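PDB 5Y7Q: fanconi-associated nuclease 1 homolog from Pseudomonas aeruginosa, which is a bacterial member of the FAN1 nuclease family, with helix-turn-helix, SAP and VRR-NUC regions, and binds DNA. Local coordinates for residues 93-97 with 98-102; 134-138 with 139-143; 152-155 with 156-160. One frame throughout, in Å; residues are numbered along the deposited sequence.

Interaction 1. Residues 93-97 with 98-102; sequences TLFRE and GKLAY. With nucleotides of chain B; nucleotides of chain D.
The ring of F95 meets L100 obliquely, and the closest approach is made at the root of the side chain: CB of F95 lies 3.7 Å from CD1 of L100. With its CG anti to the carbonyl carbon (chi1 -57°), F95 swings its ring away from residues 98-102 to M87 of helix 78-89 and to R90. The other methyl of L100 serves the second ring, for CD2 of L100 sits in the ring plane of Y102, at the edge, 4.0 Å from CE1 of Y102. A branched apolar chain is well suited to this place, since one leucine reaches two aromatic residues. Y102 directs its hydroxyl to the DNA: OH donates to OP1 of DT9 of chain B at 2.9 Å, and it is also bonded to R90.

Strand 94-96, in the helix-turn-helix family region, is an outer strand of a three-stranded antiparallel sheet with 184-187 in the middle, and the chain leaves it through a single 3-10 turn. L100 N bonds to E97 O at 2.9 Å, the i to i+3 bond of the turn. R96 O draws K99 N at 2.9 Å and L100 N at 3.4 Å, both weak.

Charged residues suit the turn because their ends reach partners beyond it. E182 joins the strand to the turn, one carboxylate oxygen pairing with the guanidinium of R96 and the other accepting G98 N. E97 holds its CG anti to the backbone N (chi1 -175°) and extends to Y185 and R109. K99 extends toward the DNA backbone, its CE 3.6 Å from OP1 of DC19 of chain D, while its carbonyl is held by R90.

Interaction 2. Residues 134-138 with 139-143; sequences GLLKK and DELSQ. With nucleotides of chain D.
Helix 138-144 of the SAP region begins with a hydrophobic staple and one half of a capping box, and it points its first turn at DNA. The staple joins L136, just before the N-cap residue K137, to L141: CB of L136 packs 3.6 Å from CG of L141, CD1 of L136 lies 3.7 Å from CD2 of L141, and the two leucines meet at a slant. Apolar branches suit both positions because they close the first turn on its buried side. In the capping half, the extended chain of E140 (chi1 -24°) reaches back so that OE2 accepts K137 N, a weak bond of 3.4 Å but fairly straight at 151°. The same OE2 lies against CB of K137, while the other methyl of L136, CD2, touches OE1 of E140. Regular helical bonds follow, L141 N to K137 O at 3.0 Å and S142 N to K138 O at 2.8 Å.

The two lysines answer the phosphates. K137 bends at its last torsion (chi4 -70°), which brings NZ 3.1 Å from O5' of DC19 of chain D, with a weaker bond to OP2 of that nucleotide. K138 N faces both OP1 and OP2 of DA20 of chain D through weak bonds, so the positive end of the helix dipole probably helps to hold this phosphate. Extended K138 carries NZ to L154 O, with a weak bond of 3.4 Å to OP2 of DA21 of chain D.

F180, from a neighbouring loop, touches both L136 and E140. Helix 129-135 leads into this corner and rests on strand 94-96, where L135 packs on L94 and its carbonyl receives NH1 of R96.

Interaction 3. Residues 152-155 with 156-160; sequences ANLR and KDALL. With nucleotides of chain D.
L154 and L159 cross at about a right angle, with CD1 of L154 3.5 Å from CD1 of L159. L154 precedes the N-cap residue R155 and L159 lies in the first turn, so the pair forms a hydrophobic staple at the start of helix 156-163. L154 places its CG between the backbone N and the carbonyl carbon (chi1 43°), which brings CD1 over the turn; CB of A158 is a more distant neighbour at 4.2 Å. Leucine fits both positions because a flexible branched chain can bring a methyl from the loop against one from the helix.

One backbone bond across the contact starts the helix, L159 N to R155 O at 3.2 Å.

Contacts with the DNA form a third group. K156 N, at the helix start, gives OP1 of DA21 of chain D a weak but straight bond of 3.5 Å (166°), so the helix dipole probably favours the phosphate here. R155 drapes its aliphatic part along the same nucleotide, CD 3.5 Å from O5' of DA21 of chain D. A bend at chi3 then brings O3' of DA21 of chain D to the guanidinium edge, near its plane, 3.3 Å from NH1 of R155. Arginine suits this site because its long chain carries the charge past one phosphate, and NH1 pairs with a further one.

Helix 156-163 is also tied to helix 129-135. K156, fully extended, passes its NZ to the carbonyls of F133 and L136 as well as to a phosphate, and L160 packs on L129, A130 and F133 of that helix.

Interactions 2 and 3 belong to one SAP region and repeat a theme: each starts a helix with a hydrophobic staple of two leucines and offers a backbone N-H to successive phosphates of chain D. Interaction 2 is partly buried, whereas interaction 3 is a surface contact. Their centres lie 11 Å apart, and two lysine-to-carbonyl bonds join them, one running each way. Interaction 1 is also partly buried but ends a strand with a 3-10 turn, and its chemistry adds aromatic rings and a tyrosine that reaches chain B. R96 and L94 link it to interaction 2; it does not touch interaction 3, whose nearest atoms are about 8 Å away.

Interaction 1. Residues 93-97 with 98-102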
loop_
_atom_site.group_PDB
_atom_site.type_symbol
_atom_site.label_atom_id
_atom_site.label_comp_id
_atom_site.label_asym_id
_atom_site.label_seq_id
_atom_site.Cartn_x
_atom_site.Cartn_y
_atom_site.Cartn_z
ATOM N N THR A 93 -14.737 15.129 12.082
ATOM C CA THR A 93 -16.111 14.977 12.518
ATOM C C THR A 93 -16.841 16.301 12.801
ATOM O O THR A 93 -18.052 16.282 13.013
ATOM C CB THR A 93 -16.117 14.046 13.735
ATOM O OG1 THR A 93 -17.358 13.341 13.795
ATOM C CG2 THR A 93 -15.880 14.808 15.016
ATOM N N LEU A 94 -16.165 17.449 12.733
ATOM C CA LEU A 94 -16.706 18.741 13.163
ATOM C C LEU A 94 -16.876 19.688 11.979
ATOM O O LEU A 94 -15.947 19.855 11.179
ATOM C CB LEU A 94 -15.784 19.390 14.185
ATOM C CG LEU A 94 -15.518 18.614 15.471
ATOM C CD1 LEU A 94 -14.233 19.138 16.148
ATOM C CD2 LEU A 94 -16.732 18.692 16.420
ATOM N N PHE A 95 -18.046 20.314 11.872
ATOM C CA PHE A 95 -18.349 21.182 10.740
ATOM C C PHE A 95 -19.076 22.434 11.205
ATOM O O PHE A 95 -19.818 22.414 12.191
ATOM C CB PHE A 95 -19.198 20.450 9.693
ATOM C CG PHE A 95 -18.557 19.190 9.197
ATOM C CD1 PHE A 95 -18.902 17.969 9.734
ATOM C CD2 PHE A 95 -17.552 19.237 8.241
ATOM C CE1 PHE A 95 -18.292 16.818 9.312
ATOM C CE2 PHE A 95 -16.945 18.087 7.814
ATOM C CZ PHE A 95 -17.318 16.873 8.350
ATOM N N ARG A 96 -18.827 23.532 10.503
ATOM C CA ARG A 96 -19.538 24.785 10.714
ATOM C C ARG A 96 -20.643 24.884 9.685
ATOM O O ARG A 96 -20.416 24.599 8.508
ATOM C CB ARG A 96 -18.609 25.986 10.553
ATOM C CG ARG A 96 -17.412 26.063 11.474
ATOM C CD ARG A 96 -16.450 27.147 10.977
ATOM N NE ARG A 96 -17.076 28.464 10.784
ATOM C CZ ARG A 96 -16.662 29.606 11.343
ATOM N NH1 ARG A 96 -15.605 29.630 12.154
ATOM N NH2 ARG A 96 -17.304 30.741 11.084
ATOM N N GLU A 97 -21.827 25.315 10.114
ATOM C CA GLU A 97 -22.978 25.347 9.209
ATOM C C GLU A 97 -22.640 25.982 7.856
ATOM O O GLU A 97 -23.075 25.492 6.803
ATOM C CB GLU A 97 -24.139 26.091 9.877
ATOM C CG GLU A 97 -25.414 26.065 9.073
ATOM C CD GLU A 97 -26.587 26.614 9.850
ATOM O OE1 GLU A 97 -27.033 27.743 9.543
ATOM O OE2 GLU A 97 -27.058 25.916 10.776
ATOM N N GLY A 98 -21.844 27.057 7.862
ATOM C CA GLY A 98 -21.585 27.785 6.635
ATOM C C GLY A 98 -20.727 27.014 5.656
ATOM O O GLY A 98 -20.848 27.196 4.440
ATOM N N LYS A 99 -19.854 26.148 6.161
ATOM C CA LYS A 99 -19.084 25.289 5.286
ATOM C C LYS A 99 -19.895 24.097 4.777
ATOM O O LYS A 99 -19.421 23.374 3.890
ATOM C CB LYS A 99 -17.810 24.858 6.016
ATOM C CG LYS A 99 -16.791 26.001 6.128
ATOM C CD LYS A 99 -15.377 25.493 6.403
ATOM C CE LYS A 99 -14.315 26.519 5.991
ATOM N NZ LYS A 99 -12.914 25.976 6.068
ATOM N N LEU A 100 -21.111 23.908 5.292
ATOM C CA LEU A 100 -22.036 22.859 4.887
ATOM C C LEU A 100 -23.092 23.316 3.872
ATOM O O LEU A 100 -24.119 22.648 3.728
ATOM C CB LEU A 100 -22.697 22.251 6.108
ATOM C CG LEU A 100 -21.814 21.199 6.747
ATOM C CD1 LEU A 100 -22.492 20.619 7.952
ATOM C CD2 LEU A 100 -21.524 20.113 5.747
ATOM N N ALA A 101 -22.928 24.482 3.256
ATOM C CA ALA A 101 -23.812 24.891 2.163
ATOM C C ALA A 101 -23.694 23.986 0.923
ATOM O O ALA A 101 -22.592 23.709 0.440
ATOM C CB ALA A 101 -23.499 26.337 1.782
ATOM N N TYR A 102 -24.843 23.533 0.408
ATOM C CA TYR A 102 -24.970 22.777 -0.839
ATOM C C TYR A 102 -26.309 23.111 -1.489
ATOM O O TYR A 102 -27.310 23.300 -0.798
ATOM C CB TYR A 102 -24.924 21.253 -0.644
ATOM C CG TYR A 102 -23.663 20.708 -0.064
ATOM C CD1 TYR A 102 -23.537 20.535 1.306
ATOM C CD2 TYR A 102 -22.596 20.345 -0.882
ATOM C CE1 TYR A 102 -22.388 20.037 1.862
ATOM C CE2 TYR A 102 -21.427 19.832 -0.338
ATOM C CZ TYR A 102 -21.331 19.681 1.041
ATOM O OH TYR A 102 -20.181 19.185 1.619
ATOM P P DT B 9 -17.491 19.194 -0.826
ATOM O OP1 DT B 9 -18.480 20.236 -0.480
ATOM O OP2 DT B 9 -17.501 17.817 -0.273
ATOM O "O5'" DT B 9 -17.495 19.025 -2.396
ATOM C "C5'" DT B 9 -17.218 20.153 -3.204
ATOM C "C4'" DT B 9 -17.177 19.769 -4.663
ATOM O "O4'" DT B 9 -15.815 19.450 -5.037
ATOM C "C3'" DT B 9 -18.030 18.547 -5.023
ATOM O "O3'" DT B 9 -18.780 18.821 -6.170
ATOM C "C2'" DT B 9 -17.003 17.450 -5.285
ATOM C "C1'" DT B 9 -15.793 18.243 -5.765
ATOM N N1 DT B 9 -14.485 17.557 -5.489
ATOM C C2 DT B 9 -13.463 17.620 -6.421
ATOM O O2 DT B 9 -13.553 18.218 -7.487
ATOM N N3 DT B 9 -12.323 16.950 -6.056
ATOM C C4 DT B 9 -12.107 16.234 -4.885
ATOM O O4 DT B 9 -11.046 15.658 -4.648
ATOM C C5 DT B 9 -13.219 16.200 -3.971
ATOM C C7 DT B 9 -13.100 15.460 -2.683
ATOM C C6 DT B 9 -14.334 16.860 -4.306
ATOM P P DC D 19 -12.244 30.238 4.847
ATOM O OP1 DC D 19 -13.004 29.882 6.068
ATOM O OP2 DC D 19 -12.399 31.559 4.190
ATOM O "O5'" DC D 19 -10.707 30.059 5.217
ATOM C "C5'" DC D 19 -10.247 28.783 5.590
ATOM C "C4'" DC D 19 -8.809 28.845 6.041
ATOM O "O4'" DC D 19 -7.919 28.866 4.896
ATOM C "C3'" DC D 19 -8.447 30.060 6.877
ATOM O "O3'" DC D 19 -7.524 29.652 7.858
ATOM C "C2'" DC D 19 -7.806 30.994 5.853
ATOM C "C1'" DC D 19 -7.089 30.006 4.952
ATOM N N1 DC D 19 -6.915 30.477 3.574
ATOM C C2 DC D 19 -5.839 30.005 2.832
ATOM O O2 DC D 19 -5.048 29.231 3.373
ATOM N N3 DC D 19 -5.694 30.412 1.553
ATOM C C4 DC D 19 -6.585 31.254 1.020
ATOM N N4 DC D 19 -6.405 31.641 -0.246
ATOM C C5 DC D 19 -7.701 31.737 1.766
ATOM C C6 DC D 19 -7.828 31.322 3.025
#

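Interaction 2. Residues 134-138 with 139-143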
loop_
_atom_site.group_PDB
_atom_site.type_symbol
_atom_site.label_atom_id
_atom_site.label_comp_id
_atom_site.label_asym_id
_atom_site.label_seq_id
_atom_site.Cartn_x
_atom_site.Cartn_y
_atom_site.Cartn_z
ATOM N N GLY A 134 -9.577 24.035 15.218
ATOM C CA GLY A 134 -9.909 23.520 13.901
ATOM C C GLY A 134 -11.093 24.236 13.284
ATOM O O GLY A 134 -11.072 24.597 12.101
ATOM N N LEU A 135 -12.131 24.481 14.081
ATOM C CA LEU A 135 -13.313 25.145 13.545
ATOM C C LEU A 135 -13.077 26.626 13.220
ATOM O O LEU A 135 -13.675 27.149 12.280
ATOM C CB LEU A 135 -14.470 24.991 14.536
ATOM C CG LEU A 135 -14.950 23.549 14.666
ATOM C CD1 LEU A 135 -15.421 23.251 16.077
ATOM C CD2 LEU A 135 -16.043 23.277 13.650
ATOM N N LEU A 136 -12.189 27.305 13.927
ATOM C CA LEU A 136 -12.173 28.765 13.914
ATOM C C LEU A 136 -11.062 29.340 13.041
ATOM O O LEU A 136 -10.023 28.706 12.811
ATOM C CB LEU A 136 -12.021 29.311 15.330
ATOM C CG LEU A 136 -13.348 29.646 15.984
ATOM C CD1 LEU A 136 -13.114 30.221 17.349
ATOM C CD2 LEU A 136 -13.969 30.660 15.102
ATOM N N LYS A 137 -11.317 30.542 12.515
ATOM C CA LYS A 137 -10.296 31.307 11.810
ATOM C C LYS A 137 -9.312 31.947 12.792
ATOM O O LYS A 137 -9.637 32.192 13.962
ATOM C CB LYS A 137 -10.935 32.395 10.950
ATOM C CG LYS A 137 -11.542 31.920 9.646
ATOM C CD LYS A 137 -12.308 33.065 8.978
ATOM C CE LYS A 137 -12.627 32.768 7.516
ATOM N NZ LYS A 137 -11.407 32.771 6.651
ATOM N N LYS A 138 -8.096 32.229 12.299
ATOM C CA LYS A 138 -7.052 32.771 13.166
ATOM C C LYS A 138 -7.357 34.201 13.593
ATOM O O LYS A 138 -6.928 34.626 14.666
ATOM C CB LYS A 138 -5.684 32.709 12.480
ATOM C CG LYS A 138 -4.530 33.161 13.387
ATOM C CD LYS A 138 -3.192 33.265 12.654
ATOM C CE LYS A 138 -2.133 33.964 13.515
ATOM N NZ LYS A 138 -0.786 33.998 12.861
ATOM N N ASP A 139 -8.081 34.963 12.770
ATOM C CA ASP A 139 -8.520 36.289 13.195
ATOM C C ASP A 139 -9.464 36.190 14.381
ATOM O O ASP A 139 -9.231 36.802 15.431
ATOM C CB ASP A 139 -9.199 37.014 12.039
ATOM C CG ASP A 139 -8.214 37.739 11.160
ATOM O OD1 ASP A 139 -7.322 38.428 11.710
ATOM O OD2 ASP A 139 -8.332 37.613 9.921
ATOM N N GLU A 140 -10.540 35.417 14.223
ATOM C CA GLU A 140 -11.489 35.217 15.311
ATOM C C GLU A 140 -10.789 34.742 16.580
ATOM O O GLU A 140 -11.093 35.221 17.677
ATOM C CB GLU A 140 -12.565 34.221 14.879
ATOM C CG GLU A 140 -12.741 34.136 13.371
ATOM C CD GLU A 140 -14.005 33.401 12.983
ATOM O OE1 GLU A 140 -15.018 33.579 13.701
ATOM O OE2 GLU A 140 -13.993 32.642 11.983
ATOM N N LEU A 141 -9.832 33.816 16.445
ATOM C CA LEU A 141 -9.138 33.278 17.614
ATOM C C LEU A 141 -8.194 34.301 18.227
ATOM O O LEU A 141 -8.022 34.343 19.450
ATOM C CB LEU A 141 -8.373 32.020 17.224
ATOM C CG LEU A 141 -9.269 30.802 17.144
ATOM C CD1 LEU A 141 -8.551 29.686 16.437
ATOM C CD2 LEU A 141 -9.649 30.401 18.555
ATOM N N SER A 142 -7.552 35.106 17.381
ATOM C CA SER A 142 -6.682 36.173 17.853
ATOM C C SER A 142 -7.465 37.172 18.689
ATOM O O SER A 142 -7.015 37.589 19.764
ATOM C CB SER A 142 -6.031 36.865 16.653
ATOM O OG SER A 142 -4.622 36.736 16.677
ATOM N N GLN A 143 -8.656 37.547 18.209
ATOM C CA GLN A 143 -9.509 38.488 18.925
ATOM C C GLN A 143 -10.095 37.866 20.188
ATOM O O GLN A 143 -10.179 38.527 21.230
ATOM C CB GLN A 143 -10.624 38.967 17.997
ATOM C CG GLN A 143 -11.549 39.985 18.625
ATOM C CD GLN A 143 -12.803 40.210 17.807
ATOM O OE1 GLN A 143 -13.117 39.428 16.901
ATOM N NE2 GLN A 143 -13.529 41.286 18.121
ATOM P P DA D 20 -7.240 30.534 9.162
ATOM O OP1 DA D 20 -7.720 29.770 10.334
ATOM O OP2 DA D 20 -7.633 31.936 8.898
ATOM O "O5'" DA D 20 -5.675 30.509 9.212
ATOM C "C5'" DA D 20 -5.023 30.496 8.008
ATOM C "C4'" DA D 20 -3.724 29.764 8.092
ATOM O "O4'" DA D 20 -3.199 29.697 6.760
ATOM C "C3'" DA D 20 -2.655 30.509 8.859
ATOM O "O3'" DA D 20 -1.542 29.641 9.091
ATOM C "C2'" DA D 20 -2.323 31.613 7.860
ATOM C "C1'" DA D 20 -2.454 30.878 6.515
ATOM N N9 DA D 20 -3.123 31.649 5.461
ATOM C C8 DA D 20 -4.257 32.402 5.567
ATOM N N7 DA D 20 -4.620 32.968 4.441
ATOM C C5 DA D 20 -3.653 32.566 3.533
ATOM C C6 DA D 20 -3.457 32.829 2.154
ATOM N N6 DA D 20 -4.275 33.605 1.417
ATOM N N1 DA D 20 -2.377 32.261 1.561
ATOM C C2 DA D 20 -1.573 31.492 2.298
ATOM N N3 DA D 20 -1.657 31.178 3.585
ATOM C C4 DA D 20 -2.727 31.750 4.150
ATOM P P DC D 19 -12.244 30.238 4.847
ATOM O OP1 DC D 19 -13.004 29.882 6.068
ATOM O OP2 DC D 19 -12.399 31.559 4.190
ATOM O "O5'" DC D 19 -10.707 30.059 5.217
ATOM C "C5'" DC D 19 -10.247 28.783 5.590
ATOM C "C4'" DC D 19 -8.809 28.845 6.041
ATOM O "O4'" DC D 19 -7.919 28.866 4.896
ATOM C "C3'" DC D 19 -8.447 30.060 6.877
ATOM O "O3'" DC D 19 -7.524 29.652 7.858
ATOM C "C2'" DC D 19 -7.806 30.994 5.853
ATOM C "C1'" DC D 19 -7.089 30.006 4.952
ATOM N N1 DC D 19 -6.915 30.477 3.574
ATOM C C2 DC D 19 -5.839 30.005 2.832
ATOM O O2 DC D 19 -5.048 29.231 3.373
ATOM N N3 DC D 19 -5.694 30.412 1.553
ATOM C C4 DC D 19 -6.585 31.254 1.020
ATOM N N4 DC D 19 -6.405 31.641 -0.246
ATOM C C5 DC D 19 -7.701 31.737 1.766
ATOM C C6 DC D 19 -7.828 31.322 3.025
ATOM P P DA D 21 -0.438 29.970 10.219
ATOM O OP1 DA D 21 -0.095 28.735 10.968
ATOM O OP2 DA D 21 -0.854 31.203 10.933
ATOM O "O5'" DA D 21 0.852 30.333 9.371
ATOM C "C5'" DA D 21 1.001 31.629 8.904
ATOM C "C4'" DA D 21 1.960 31.672 7.749
ATOM O "O4'" DA D 21 1.204 31.786 6.520
ATOM C "C3'" DA D 21 2.893 32.859 7.810
ATOM O "O3'" DA D 21 4.218 32.479 7.590
ATOM C "C2'" DA D 21 2.392 33.812 6.739
ATOM C "C1'" DA D 21 1.562 32.948 5.811
ATOM N N9 DA D 21 0.344 33.641 5.389
ATOM C C8 DA D 21 -0.715 33.987 6.176
ATOM N N7 DA D 21 -1.662 34.643 5.543
ATOM C C5 DA D 21 -1.180 34.757 4.254
ATOM C C6 DA D 21 -1.714 35.348 3.094
ATOM N N6 DA D 21 -2.908 35.958 3.055
ATOM N N1 DA D 21 -0.975 35.278 1.968
ATOM C C2 DA D 21 0.212 34.660 2.006
ATOM N N3 DA D 21 0.814 34.067 3.032
ATOM C C4 DA D 21 0.059 34.150 4.138
#

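Interaction 3. Residues 152-155 with 156-160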
loop_
_atom_site.group_PDB
_atom_site.type_symbol
_atom_site.label_atom_id
_atom_site.label_comp_id
_atom_site.label_asym_id
_atom_site.label_seq_id
_atom_site.Cartn_x
_atom_site.Cartn_y
_atom_site.Cartn_z
ATOM N N ALA A 152 3.386 37.588 20.798
ATOM C CA ALA A 152 4.000 38.197 19.627
ATOM C C ALA A 152 2.987 38.072 18.508
ATOM O O ALA A 152 1.892 37.532 18.713
ATOM C CB ALA A 152 5.323 37.524 19.240
ATOM N N ASN A 153 3.314 38.582 17.335
ATOM C CA ASN A 153 2.675 38.035 16.158
ATOM C C ASN A 153 3.311 36.676 15.912
ATOM O O ASN A 153 4.523 36.590 15.695
ATOM C CB ASN A 153 2.872 38.960 14.963
ATOM C CG ASN A 153 2.619 38.266 13.640
ATOM O OD1 ASN A 153 1.768 37.380 13.536
ATOM N ND2 ASN A 153 3.372 38.663 12.615
ATOM N N LEU A 154 2.514 35.613 15.971
ATOM C CA LEU A 154 3.078 34.281 15.818
ATOM C C LEU A 154 1.983 33.341 15.358
ATOM O O LEU A 154 0.793 33.649 15.466
ATOM C CB LEU A 154 3.740 33.787 17.107
ATOM C CG LEU A 154 3.078 33.997 18.468
ATOM C CD1 LEU A 154 1.995 32.988 18.713
ATOM C CD2 LEU A 154 4.130 33.908 19.558
ATOM N N ARG A 155 2.407 32.172 14.878
ATOM C CA ARG A 155 1.550 31.336 14.053
ATOM C C ARG A 155 0.390 30.771 14.866
ATOM O O ARG A 155 0.183 31.106 16.041
ATOM C CB ARG A 155 2.341 30.190 13.431
ATOM C CG ARG A 155 3.063 30.535 12.151
ATOM C CD ARG A 155 3.466 29.262 11.419
ATOM N NE ARG A 155 4.894 28.987 11.517
ATOM C CZ ARG A 155 5.791 29.411 10.631
ATOM N NH1 ARG A 155 5.401 30.130 9.582
ATOM N NH2 ARG A 155 7.076 29.119 10.790
ATOM N N LYS A 156 -0.408 29.931 14.193
ATOM C CA LYS A 156 -1.622 29.384 14.789
ATOM C C LYS A 156 -1.335 28.170 15.672
ATOM O O LYS A 156 -1.920 28.039 16.757
ATOM C CB LYS A 156 -2.628 29.040 13.689
ATOM C CG LYS A 156 -4.010 28.620 14.202
ATOM C CD LYS A 156 -5.017 28.422 13.074
ATOM C CE LYS A 156 -6.314 27.790 13.593
ATOM N NZ LYS A 156 -7.362 27.652 12.536
ATOM N N ASP A 157 -0.450 27.273 15.223
ATOM C CA ASP A 157 -0.112 26.095 16.022
ATOM C C ASP A 157 0.656 26.492 17.276
ATOM O O ASP A 157 0.448 25.912 18.348
ATOM C CB ASP A 157 0.692 25.099 15.179
ATOM C CG ASP A 157 1.794 25.776 14.345
ATOM O OD1 ASP A 157 1.532 26.110 13.163
ATOM O OD2 ASP A 157 2.919 25.975 14.868
ATOM N N ALA A 158 1.550 27.479 17.151
ATOM C CA ALA A 158 2.239 28.036 18.309
ATOM C C ALA A 158 1.256 28.698 19.267
ATOM O O ALA A 158 1.407 28.612 20.495
ATOM C CB ALA A 158 3.296 29.041 17.845
ATOM N N LEU A 159 0.253 29.381 18.724
ATOM C CA LEU A 159 -0.769 29.992 19.563
ATOM C C LEU A 159 -1.508 28.931 20.369
ATOM O O LEU A 159 -1.680 29.061 21.591
ATOM C CB LEU A 159 -1.735 30.771 18.683
ATOM C CG LEU A 159 -2.437 31.936 19.338
ATOM C CD1 LEU A 159 -1.407 32.996 19.672
ATOM C CD2 LEU A 159 -3.476 32.457 18.378
ATOM N N LEU A 160 -1.944 27.864 19.692
ATOM C CA LEU A 160 -2.548 26.732 20.385
ATOM C C LEU A 160 -1.620 26.198 21.475
ATOM O O LEU A 160 -2.059 25.920 22.600
ATOM C CB LEU A 160 -2.904 25.636 19.375
ATOM C CG LEU A 160 -3.622 24.403 19.936
ATOM C CD1 LEU A 160 -4.937 24.824 20.552
ATOM C CD2 LEU A 160 -3.840 23.303 18.895
ATOM P P DA D 21 -0.438 29.970 10.219
ATOM O OP1 DA D 21 -0.095 28.735 10.968
ATOM O OP2 DA D 21 -0.854 31.203 10.933
ATOM O "O5'" DA D 21 0.852 30.333 9.371
ATOM C "C5'" DA D 21 1.001 31.629 8.904
ATOM C "C4'" DA D 21 1.960 31.672 7.749
ATOM O "O4'" DA D 21 1.204 31.786 6.520
ATOM C "C3'" DA D 21 2.893 32.859 7.810
ATOM O "O3'" DA D 21 4.218 32.479 7.590
ATOM C "C2'" DA D 21 2.392 33.812 6.739
ATOM C "C1'" DA D 21 1.562 32.948 5.811
ATOM N N9 DA D 21 0.344 33.641 5.389
ATOM C C8 DA D 21 -0.715 33.987 6.176
ATOM N N7 DA D 21 -1.662 34.643 5.543
ATOM C C5 DA D 21 -1.180 34.757 4.254
ATOM C C6 DA D 21 -1.714 35.348 3.094
ATOM N N6 DA D 21 -2.908 35.958 3.055
ATOM N N1 DA D 21 -0.975 35.278 1.968
ATOM C C2 DA D 21 0.212 34.660 2.006
ATOM N N3 DA D 21 0.814 34.067 3.032
ATOM C C4 DA D 21 0.059 34.150 4.138
#